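Long-range contacts in CdiI immunity protein (Yersinia kristensenii ATCC 33638, PDB 5E3E), which binds the C-terminal toxin domain of its cognate CdiA, an RNase A-superfamily member, and probably protects the producing cell by neutralising it: residues Y7-Y12 / K49-Y54; C16-D21 / L73-Y78; E64-L69 / S84-W89. One frame throughout, in Å; residues are numbered along the deposited sequence.

Contact 1: residues Y7-Y12 / K49-Y54; sequences YPYLSY and KAEIDY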
loop_
_atom_site.group_PDB
_atom_site.type_symbol
_atom_site.label_atom_id
_atom_site.label_comp_id
_atom_site.label_asym_id
_atom_site.label_seq_id
_atom_site.Cartn_x
_atom_site.Cartn_y
_atom_site.Cartn_z
ATOM N N TYR A 7 7.659 -11.906 -4.140
ATOM C CA TYR A 7 6.356 -11.519 -4.632
ATOM C C TYR A 7 6.245 -10.010 -4.925
ATOM O O TYR A 7 5.321 -9.335 -4.459
ATOM C CB TYR A 7 5.246 -11.969 -3.665
ATOM C CG TYR A 7 5.099 -13.472 -3.587
ATOM C CD1 TYR A 7 5.957 -14.236 -2.784
ATOM C CD2 TYR A 7 4.120 -14.133 -4.302
ATOM C CE1 TYR A 7 5.794 -15.609 -2.699
ATOM C CE2 TYR A 7 3.954 -15.528 -4.233
ATOM C CZ TYR A 7 4.831 -16.254 -3.449
ATOM O OH TYR A 7 4.626 -17.629 -3.374
ATOM N N PRO A 8 7.116 -9.493 -5.790
ATOM C CA PRO A 8 7.069 -8.044 -5.958
ATOM C C PRO A 8 5.818 -7.547 -6.688
ATOM O O PRO A 8 5.438 -6.404 -6.503
ATOM C CB PRO A 8 8.337 -7.745 -6.767
ATOM C CG PRO A 8 8.586 -8.989 -7.534
ATOM C CD PRO A 8 8.197 -10.095 -6.577
ATOM N N TYR A 9 5.237 -8.356 -7.566
ATOM C CA TYR A 9 4.119 -7.879 -8.394
ATOM C C TYR A 9 2.831 -7.713 -7.583
ATOM O O TYR A 9 2.128 -6.720 -7.700
ATOM C CB TYR A 9 3.932 -8.739 -9.673
ATOM C CG TYR A 9 5.123 -8.612 -10.563
ATOM C CD1 TYR A 9 5.239 -7.534 -11.419
ATOM C CD2 TYR A 9 6.230 -9.462 -10.434
ATOM C CE1 TYR A 9 6.368 -7.340 -12.181
ATOM C CE2 TYR A 9 7.386 -9.263 -11.200
ATOM C CZ TYR A 9 7.439 -8.175 -12.056
ATOM O OH TYR A 9 8.556 -7.911 -12.836
ATOM N N LEU A 10 2.541 -8.687 -6.756
ATOM C CA LEU A 10 1.439 -8.577 -5.802
ATOM C C LEU A 10 1.735 -7.564 -4.722
ATOM O O LEU A 10 0.841 -6.836 -4.306
ATOM C CB LEU A 10 1.107 -9.922 -5.160
ATOM C CG LEU A 10 0.023 -10.716 -5.823
ATOM C CD1 LEU A 10 -0.105 -12.049 -5.097
ATOM C CD2 LEU A 10 -1.316 -9.953 -5.819
ATOM N N SER A 11 2.980 -7.486 -4.269
ATOM C CA SER A 11 3.331 -6.451 -3.274
ATOM C C SER A 11 3.049 -5.049 -3.856
ATOM O O SER A 11 2.552 -4.191 -3.166
ATOM C CB SER A 11 4.770 -6.551 -2.837
ATOM O OG SER A 11 4.959 -7.800 -2.197
ATOM N N TYR A 12 3.363 -4.848 -5.142
ATOM C CA TYR A 12 3.140 -3.571 -5.802
ATOM C C TYR A 12 1.645 -3.233 -5.869
ATOM O O TYR A 12 1.261 -2.135 -5.452
ATOM C CB TYR A 12 3.746 -3.574 -7.207
ATOM C CG TYR A 12 3.508 -2.311 -7.985
ATOM C CD1 TYR A 12 4.111 -1.114 -7.610
ATOM C CD2 TYR A 12 2.666 -2.302 -9.056
ATOM C CE1 TYR A 12 3.897 0.060 -8.321
ATOM C CE2 TYR A 12 2.425 -1.137 -9.759
ATOM C CZ TYR A 12 3.049 0.044 -9.414
ATOM O OH TYR A 12 2.824 1.222 -10.149
ATOM N N LYS A 49 -0.616 -11.688 -12.155
ATOM C CA LYS A 49 -1.496 -12.845 -12.260
ATOM C C LYS A 49 -0.710 -14.130 -11.974
ATOM O O LYS A 49 -1.229 -15.039 -11.332
ATOM C CB LYS A 49 -2.167 -12.883 -13.634
ATOM C CG LYS A 49 -3.268 -11.824 -13.719
ATOM C CD LYS A 49 -3.781 -11.563 -15.129
ATOM C CE LYS A 49 -4.441 -12.754 -15.716
ATOM N NZ LYS A 49 -4.752 -12.458 -17.144
ATOM N N ALA A 50 0.516 -14.218 -12.474
ATOM C CA ALA A 50 1.338 -15.430 -12.213
ATOM C C ALA A 50 1.542 -15.634 -10.722
ATOM O O ALA A 50 1.456 -16.766 -10.247
ATOM C CB ALA A 50 2.671 -15.363 -12.931
ATOM N N GLU A 51 1.782 -14.551 -9.984
ATOM C CA GLU A 51 1.904 -14.642 -8.512
ATOM C C GLU A 51 0.600 -15.085 -7.829
ATOM O O GLU A 51 0.622 -15.906 -6.935
ATOM C CB GLU A 51 2.397 -13.324 -7.907
ATOM C CG GLU A 51 3.827 -13.018 -8.277
ATOM C CD GLU A 51 4.402 -11.794 -7.544
ATOM O OE1 GLU A 51 3.722 -11.227 -6.665
ATOM O OE2 GLU A 51 5.538 -11.417 -7.887
ATOM N N ILE A 52 -0.546 -14.564 -8.274
ATOM C CA ILE A 52 -1.813 -15.079 -7.793
ATOM C C ILE A 52 -1.880 -16.594 -7.992
ATOM O O ILE A 52 -2.326 -17.316 -7.105
ATOM C CB ILE A 52 -3.009 -14.398 -8.475
ATOM C CG1 ILE A 52 -3.076 -12.951 -8.036
ATOM C CG2 ILE A 52 -4.286 -15.213 -8.212
ATOM C CD1 ILE A 52 -4.277 -12.152 -8.565
ATOM N N ASP A 53 -1.457 -17.081 -9.159
ATOM C CA ASP A 53 -1.561 -18.497 -9.420
ATOM C C ASP A 53 -0.648 -19.304 -8.501
ATOM O O ASP A 53 -1.032 -20.395 -8.067
ATOM C CB ASP A 53 -1.218 -18.805 -10.876
ATOM C CG ASP A 53 -2.388 -18.649 -11.788
ATOM O OD1 ASP A 53 -3.529 -18.918 -11.337
ATOM O OD2 ASP A 53 -2.145 -18.350 -12.966
ATOM N N TYR A 54 0.533 -18.769 -8.189
ATOM C CA TYR A 54 1.449 -19.464 -7.260
ATOM C C TYR A 54 0.780 -19.612 -5.891
ATOM O O TYR A 54 0.959 -20.636 -5.214
ATOM C CB TYR A 54 2.782 -18.741 -7.092
ATOM C CG TYR A 54 3.749 -19.044 -8.208
ATOM C CD1 TYR A 54 4.265 -20.338 -8.361
ATOM C CD2 TYR A 54 4.193 -18.055 -9.062
ATOM C CE1 TYR A 54 5.151 -20.639 -9.384
ATOM C CE2 TYR A 54 5.080 -18.332 -10.076
ATOM C CZ TYR A 54 5.567 -19.642 -10.224
ATOM O OH TYR A 54 6.426 -19.935 -11.259
#
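Glu51 reaches from helix 42-56 to the first turn of helix 8-17, where its carboxylate takes two backbone N-H groups. Leu10 N donates to Glu51 OE1 at 2.8 Å, in a nearly straight bond (167°) that comes from above the carboxylate plane. Tyr9 N donates to Glu51 OE2 at 3.1 Å, on the syn side. The helix dipole would probably stabilise the charge of the carboxylate. The packing is tight around this group. Tyr7 CB lies 3.4 Å from Glu51 OE1. Pro8 CD lies 3.2 Å from Glu51 OE2, and the Tyr9 ring offers its edge to the same oxygen, CD2 at 3.3 Å. Leu10 runs past the extended Glu51 chain in the opposite direction, its CD1 touching Glu51 CB, and Leu10 CD2 meets Ile52 CG1 at 4.1 Å. The far side is looser. There the outer end of Tyr7 comes no nearer to exposed Tyr54 than OH to CB, 4.3 Å. The two short helical segments cross at -106°, with axes 8.7 Å apart. Leu73, just past helix 62-72, packs on Tyr7 and Leu10, while Leu90 and Ile93 of helix 86-96 cover Ile52.

Contact 2: residues C16-D21 / L73-Y78; sequences CYFNQD and LDCSYY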
loop_
_atom_site.group_PDB
_atom_site.type_symbol
_atom_site.label_atom_id
_atom_site.label_comp_id
_atom_site.label_asym_id
_atom_site.label_seq_id
_atom_site.Cartn_x
_atom_site.Cartn_y
_atom_site.Cartn_z
ATOM N N CYS A 16 0.897 -0.233 -3.331
ATOM C CA CYS A 16 0.858 1.047 -4.010
ATOM C C CYS A 16 -0.565 1.390 -4.435
ATOM O O CYS A 16 -0.912 2.581 -4.486
ATOM C CB CYS A 16 1.798 1.105 -5.203
ATOM S SG CYS A 16 3.541 1.163 -4.734
ATOM N N TYR A 17 -1.345 0.387 -4.863
ATOM C CA TYR A 17 -2.703 0.641 -5.279
ATOM C C TYR A 17 -3.630 0.496 -4.091
ATOM O O TYR A 17 -4.371 1.439 -3.813
ATOM C CB TYR A 17 -3.136 -0.251 -6.463
ATOM C CG TYR A 17 -2.611 0.306 -7.772
ATOM C CD1 TYR A 17 -1.314 0.063 -8.192
ATOM C CD2 TYR A 17 -3.434 1.144 -8.563
ATOM C CE1 TYR A 17 -0.836 0.627 -9.359
ATOM C CE2 TYR A 17 -2.982 1.672 -9.741
ATOM C CZ TYR A 17 -1.686 1.416 -10.141
ATOM O OH TYR A 17 -1.228 1.976 -11.312
ATOM N N PHE A 18 -3.611 -0.651 -3.414
ATOM C CA PHE A 18 -4.423 -0.802 -2.197
ATOM C C PHE A 18 -3.783 -0.179 -0.977
ATOM O O PHE A 18 -3.757 -0.760 0.096
ATOM C CB PHE A 18 -4.874 -2.237 -1.973
ATOM C CG PHE A 18 -5.871 -2.711 -2.985
ATOM C CD1 PHE A 18 -7.180 -2.302 -2.917
ATOM C CD2 PHE A 18 -5.485 -3.514 -4.046
ATOM C CE1 PHE A 18 -8.107 -2.734 -3.855
ATOM C CE2 PHE A 18 -6.421 -3.958 -4.994
ATOM C CZ PHE A 18 -7.726 -3.546 -4.889
ATOM N N ASN A 19 -3.267 1.044 -1.153
ATOM C CA ASN A 19 -2.758 1.838 -0.052
ATOM C C ASN A 19 -3.929 2.342 0.822
ATOM O O ASN A 19 -5.082 2.183 0.474
ATOM C CB ASN A 19 -1.853 2.974 -0.548
ATOM C CG ASN A 19 -2.606 4.029 -1.308
ATOM O OD1 ASN A 19 -3.450 4.715 -0.750
ATOM N ND2 ASN A 19 -2.315 4.168 -2.603
ATOM N N GLN A 20 -3.630 2.913 1.994
ATOM C CA GLN A 20 -4.696 3.335 2.901
ATOM C C GLN A 20 -5.643 4.372 2.297
ATOM O O GLN A 20 -6.772 4.543 2.777
ATOM C CB GLN A 20 -4.108 3.922 4.190
ATOM C CG GLN A 20 -3.495 2.873 5.085
ATOM C CD GLN A 20 -2.965 3.443 6.393
ATOM O OE1 GLN A 20 -3.505 4.409 6.949
ATOM N NE2 GLN A 20 -1.912 2.831 6.905
ATOM N N ASP A 21 -5.174 5.070 1.274
ATOM C CA ASP A 21 -5.960 6.096 0.615
ATOM C C ASP A 21 -6.615 5.662 -0.703
ATOM O O ASP A 21 -7.042 6.520 -1.483
ATOM C CB ASP A 21 -5.078 7.300 0.352
ATOM C CG ASP A 21 -4.339 7.757 1.596
ATOM O OD1 ASP A 21 -4.968 7.885 2.647
ATOM O OD2 ASP A 21 -3.130 7.956 1.520
ATOM N N LEU A 73 2.166 -9.251 2.703
ATOM C CA LEU A 73 2.127 -8.349 1.519
ATOM C C LEU A 73 1.537 -6.960 1.846
ATOM O O LEU A 73 1.747 -6.013 1.118
ATOM C CB LEU A 73 1.378 -9.011 0.362
ATOM C CG LEU A 73 1.954 -10.336 -0.142
ATOM C CD1 LEU A 73 1.059 -10.959 -1.186
ATOM C CD2 LEU A 73 3.335 -10.178 -0.754
ATOM N N ASP A 74 0.828 -6.869 2.978
ATOM C CA ASP A 74 0.408 -5.618 3.595
ATOM C C ASP A 74 -0.643 -4.834 2.821
ATOM O O ASP A 74 -0.556 -3.587 2.770
ATOM C CB ASP A 74 1.579 -4.702 3.897
ATOM C CG ASP A 74 1.245 -3.686 5.016
ATOM O OD1 ASP A 74 0.427 -4.019 5.927
ATOM O OD2 ASP A 74 1.787 -2.535 4.987
ATOM N N CYS A 75 -1.623 -5.546 2.263
ATOM C CA CYS A 75 -2.811 -4.923 1.648
ATOM C C CYS A 75 -3.559 -4.058 2.680
ATOM O O CYS A 75 -3.797 -4.524 3.791
ATOM C CB CYS A 75 -3.759 -6.012 1.164
ATOM S SG CYS A 75 -5.210 -5.404 0.273
ATOM N N SER A 76 -3.949 -2.824 2.320
ATOM C CA SER A 76 -4.729 -1.954 3.272
ATOM C C SER A 76 -6.236 -2.176 3.171
ATOM O O SER A 76 -6.967 -1.864 4.110
ATOM C CB SER A 76 -4.464 -0.461 3.015
ATOM O OG SER A 76 -3.104 -0.152 3.236
ATOM N N TYR A 77 -6.713 -2.735 2.058
ATOM C CA TYR A 77 -8.130 -3.001 1.865
ATOM C C TYR A 77 -8.565 -4.267 2.583
ATOM O O TYR A 77 -7.961 -5.344 2.385
ATOM C CB TYR A 77 -8.426 -3.100 0.372
ATOM C CG TYR A 77 -9.777 -3.672 0.027
ATOM C CD1 TYR A 77 -10.941 -3.194 0.653
ATOM C CD2 TYR A 77 -9.906 -4.676 -0.934
ATOM C CE1 TYR A 77 -12.195 -3.708 0.324
ATOM C CE2 TYR A 77 -11.148 -5.193 -1.252
ATOM C CZ TYR A 77 -12.276 -4.710 -0.639
ATOM O OH TYR A 77 -13.521 -5.241 -1.008
ATOM N N TYR A 78 -9.530 -4.119 3.509
ATOM C CA TYR A 78 -10.014 -5.256 4.297
ATOM C C TYR A 78 -11.079 -6.020 3.479
ATOM O O TYR A 78 -12.303 -5.949 3.733
ATOM C CB TYR A 78 -10.555 -4.792 5.643
ATOM C CG TYR A 78 -10.814 -5.936 6.562
ATOM C CD1 TYR A 78 -9.756 -6.650 7.069
ATOM C CD2 TYR A 78 -12.121 -6.353 6.861
ATOM C CE1 TYR A 78 -9.966 -7.729 7.909
ATOM C CE2 TYR A 78 -12.346 -7.465 7.672
ATOM C CZ TYR A 78 -11.245 -8.116 8.220
ATOM O OH TYR A 78 -11.381 -9.210 9.033
HETATM O O HOH W 1 -1.420 0.143 5.302
#
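Phe18 and Ser76 join two loops in a buried contact. One loop comes just after helix 8-17. The other follows helix 62-72 and leads towards helix 86-96. A single direct hydrogen bond links them: Ser76 N donates to Phe18 O at 3.0 Å, nearly along the C=O axis of Phe18. Ser76 CB is also close to that oxygen.

Next to the backbone bond, the Phe18 and Tyr77 side chains lie side by side and point the same way. Their planes are 21° apart, but the rings are slid so far that they barely overlap, with centroids 5.7 Å apart. The closest touch is Phe18 CD1 to Tyr77 CB, 3.6 Å. Cys75 SG is anti to its backbone N (chi1 -176°), which brings it to 3.9 Å from Phe18 CB. SG also stands obliquely to the Phe18 ring, 5.0 Å from its centroid, a sulfur-aromatic contact.

Two turns shape the 16-21 segment. Phe18 is the centre of an inverse gamma turn. Asn19 then forms an Asx turn, its OD1 accepting from Asp21 N at 2.7 Å, while its ND2 donates to Cys16 O. Both ends of the Asn19 amide are therefore used to hold the chain as it leaves the helix.

The other side of the contact is polar. A water bridges Ser76 OG, at 2.7 Å, and Gln20 NE2, at 3.2 Å; the Gln20 amide has its strongest polar partner in Ser29 of the toxin chain. This side of the immunity protein faces the toxin. Asp21 forms a salt bridge to Arg7 of the toxin chain, and Asp74 forms salt bridges to Lys26 and Arg92 of the same chain. Tyr77 OH bonds to Glu82 of the immunity protein itself.

Contact 3: residues E64-L69 / S84-W89; sequences ELQDIL and SSSEEW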
loop_
_atom_site.group_PDB
_atom_site.type_symbol
_atom_site.label_atom_id
_atom_site.label_comp_id
_atom_site.label_asym_id
_atom_site.label_seq_id
_atom_site.Cartn_x
_atom_site.Cartn_y
_atom_site.Cartn_z
ATOM N N GLU A 64 -4.113 -18.665 6.803
ATOM C CA GLU A 64 -2.731 -18.455 6.357
ATOM C C GLU A 64 -2.687 -17.558 5.128
ATOM O O GLU A 64 -1.865 -16.662 5.051
ATOM C CB GLU A 64 -1.994 -19.780 6.117
ATOM C CG GLU A 64 -1.906 -20.652 7.360
ATOM C CD GLU A 64 -1.378 -22.081 7.122
ATOM O OE1 GLU A 64 -0.622 -22.325 6.154
ATOM O OE2 GLU A 64 -1.721 -22.953 7.943
ATOM N N LEU A 65 -3.571 -17.777 4.168
ATOM C CA LEU A 65 -3.611 -16.929 2.983
ATOM C C LEU A 65 -3.993 -15.528 3.374
ATOM O O LEU A 65 -3.422 -14.570 2.847
ATOM C CB LEU A 65 -4.539 -17.483 1.906
ATOM C CG LEU A 65 -4.546 -16.740 0.573
ATOM C CD1 LEU A 65 -3.138 -16.521 0.033
ATOM C CD2 LEU A 65 -5.430 -17.541 -0.385
ATOM N N GLN A 66 -4.900 -15.369 4.335
ATOM C CA GLN A 66 -5.265 -14.004 4.750
ATOM C C GLN A 66 -4.110 -13.292 5.419
ATOM O O GLN A 66 -3.906 -12.121 5.210
ATOM C CB GLN A 66 -6.494 -13.987 5.681
ATOM C CG GLN A 66 -7.029 -12.608 6.024
ATOM C CD GLN A 66 -8.233 -12.673 6.951
ATOM O OE1 GLN A 66 -9.308 -13.222 6.608
ATOM N NE2 GLN A 66 -8.070 -12.110 8.127
ATOM N N ASP A 67 -3.339 -13.997 6.223
ATOM C CA ASP A 67 -2.162 -13.382 6.849
ATOM C C ASP A 67 -1.157 -12.952 5.785
ATOM O O ASP A 67 -0.583 -11.875 5.870
ATOM C CB ASP A 67 -1.494 -14.399 7.779
ATOM C CG ASP A 67 -0.410 -13.809 8.598
ATOM O OD1 ASP A 67 -0.613 -12.723 9.152
ATOM O OD2 ASP A 67 0.632 -14.493 8.765
ATOM N N ILE A 68 -1.007 -13.753 4.737
ATOM C CA ILE A 68 -0.107 -13.396 3.658
ATOM C C ILE A 68 -0.559 -12.099 2.968
ATOM O O ILE A 68 0.240 -11.181 2.767
ATOM C CB ILE A 68 -0.010 -14.546 2.629
ATOM C CG1 ILE A 68 0.841 -15.708 3.231
ATOM C CG2 ILE A 68 0.614 -14.092 1.334
ATOM C CD1 ILE A 68 0.583 -17.058 2.627
ATOM N N LEU A 69 -1.820 -12.055 2.580
ATOM C CA LEU A 69 -2.326 -10.881 1.818
ATOM C C LEU A 69 -2.390 -9.603 2.640
ATOM O O LEU A 69 -1.920 -8.553 2.194
ATOM C CB LEU A 69 -3.674 -11.162 1.172
ATOM C CG LEU A 69 -3.738 -12.380 0.250
ATOM C CD1 LEU A 69 -5.143 -12.528 -0.314
ATOM C CD2 LEU A 69 -2.755 -12.282 -0.897
ATOM N N SER A 84 -15.863 -13.947 1.024
ATOM C CA SER A 84 -15.981 -15.049 1.992
ATOM C C SER A 84 -14.636 -15.675 2.300
ATOM O O SER A 84 -14.512 -16.334 3.326
ATOM C CB SER A 84 -16.902 -16.179 1.484
ATOM O OG SER A 84 -16.355 -16.831 0.315
ATOM N N SER A 85 -13.665 -15.496 1.413
ATOM C CA SER A 85 -12.342 -16.114 1.574
ATOM C C SER A 85 -11.321 -15.348 0.768
ATOM O O SER A 85 -11.653 -14.642 -0.200
ATOM C CB SER A 85 -12.330 -17.597 1.145
ATOM O OG SER A 85 -12.391 -17.707 -0.288
ATOM N N SER A 86 -10.061 -15.538 1.125
ATOM C CA SER A 86 -8.948 -14.950 0.403
ATOM C C SER A 86 -8.833 -15.557 -1.010
ATOM O O SER A 86 -8.558 -14.840 -1.971
ATOM C CB SER A 86 -7.656 -15.102 1.195
ATOM O OG SER A 86 -7.763 -14.472 2.474
ATOM N N GLU A 87 -9.060 -16.859 -1.144
ATOM C CA GLU A 87 -9.129 -17.484 -2.482
ATOM C C GLU A 87 -10.129 -16.785 -3.371
ATOM O O GLU A 87 -9.865 -16.521 -4.530
ATOM C CB GLU A 87 -9.544 -18.955 -2.363
ATOM C CG GLU A 87 -9.701 -19.691 -3.687
ATOM C CD GLU A 87 -10.167 -21.125 -3.531
ATOM O OE1 GLU A 87 -10.509 -21.738 -4.565
ATOM O OE2 GLU A 87 -10.161 -21.660 -2.403
ATOM N N GLU A 88 -11.319 -16.539 -2.863
ATOM C CA GLU A 88 -12.348 -15.936 -3.722
ATOM C C GLU A 88 -11.948 -14.504 -4.154
ATOM O O GLU A 88 -12.190 -14.099 -5.282
ATOM C CB GLU A 88 -13.721 -15.986 -3.081
ATOM C CG GLU A 88 -14.281 -17.398 -2.908
ATOM C CD GLU A 88 -14.224 -18.269 -4.153
ATOM O OE1 GLU A 88 -14.529 -17.768 -5.250
ATOM O OE2 GLU A 88 -13.868 -19.482 -4.057
ATOM N N TRP A 89 -11.343 -13.733 -3.269
ATOM C CA TRP A 89 -10.942 -12.381 -3.635
ATOM C C TRP A 89 -9.840 -12.461 -4.687
ATOM O O TRP A 89 -9.875 -11.721 -5.663
ATOM C CB TRP A 89 -10.464 -11.549 -2.448
ATOM C CG TRP A 89 -10.227 -10.140 -2.855
ATOM C CD1 TRP A 89 -11.094 -9.353 -3.572
ATOM C CD2 TRP A 89 -9.047 -9.358 -2.668
ATOM N NE1 TRP A 89 -10.536 -8.126 -3.819
ATOM C CE2 TRP A 89 -9.281 -8.101 -3.260
ATOM C CE3 TRP A 89 -7.839 -9.574 -1.996
ATOM C CZ2 TRP A 89 -8.348 -7.080 -3.229
ATOM C CZ3 TRP A 89 -6.916 -8.567 -1.983
ATOM C CH2 TRP A 89 -7.168 -7.339 -2.575
HETATM O O HOH W 2 -9.858 -14.329 4.158
#
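Ser86 and Leu65 bring together two helices of this all-helical immunity protein, the middle of helix 62-72 and the first turn of helix 86-96. The second helix starts with a serine N-cap: Ser85 OG accepts from Glu88 N at 3.0 Å. No direct hydrogen bond crosses between the two segments. Apolar packing and one water join them.

Leu65 can be followed outward. Its CB lies 4.0 Å from Ser86 CB. Its CG is anti to the backbone N (chi1 -174°) and comes closer to that same carbon, at 3.6 Å. From CG, the CD2 branch passes Ser86 CB and reaches Glu87 N at 3.8 Å. The leucine thus lies against the start of helix 86-96, with Ser86 CB pressed on its branch point. One turn further along helix 62-72, Leu69 CD1 also touches Ser86 CB, at 3.9 Å, and meets the edge of the Trp89 indole at CE3, 4.3 Å away.

The indole has other neighbours. Tyr79 stacks on it, and Phe18 meets it edge-to-face. Leu90 packs on both leucines, and Leu55 of helix 42-56 also touches Leu69. These side chains make the interface part of the hydrophobic interior. No toxin residue touches either segment.

The polar edge runs past Gln66. Ser86 OG packs on Gln66 CA and CB, and its strongest polar partner is Tyr79 OH. Ser86 N bonds to Asp62 OD1, so a residue at the start of one helix holds the start of the other. The Gln66 chain is extended beyond CG, which carries its amide out to a water. This single water completes the link, accepting from Ser86 OG at 2.7 Å and donating to Gln66 OE1 at 2.7 Å.

Contact 2 touches both of the others. It shares helix 8-17 with contact 1, and Leu73 packs on the start of that helix and its N-cap residue: its CD2 lies 3.2 Å from Ser11 OG and 3.9 Å from Tyr7 CB. Towards contact 3, Cys75 N is 3.0 Å from Leu69 O, a probable hydrogen bond that ties the 73-78 segment to the last turn of helix 62-72. Tyr77 CD2 also meets Trp89 CZ2 at 3.7 Å. Contacts 1 and 3 do not touch; their nearest atoms are about 5 Å apart. Toxin contacts are concentrated at contact 2. In contact 1 only Tyr12 reaches the toxin chain, and no toxin residue touches contact 3.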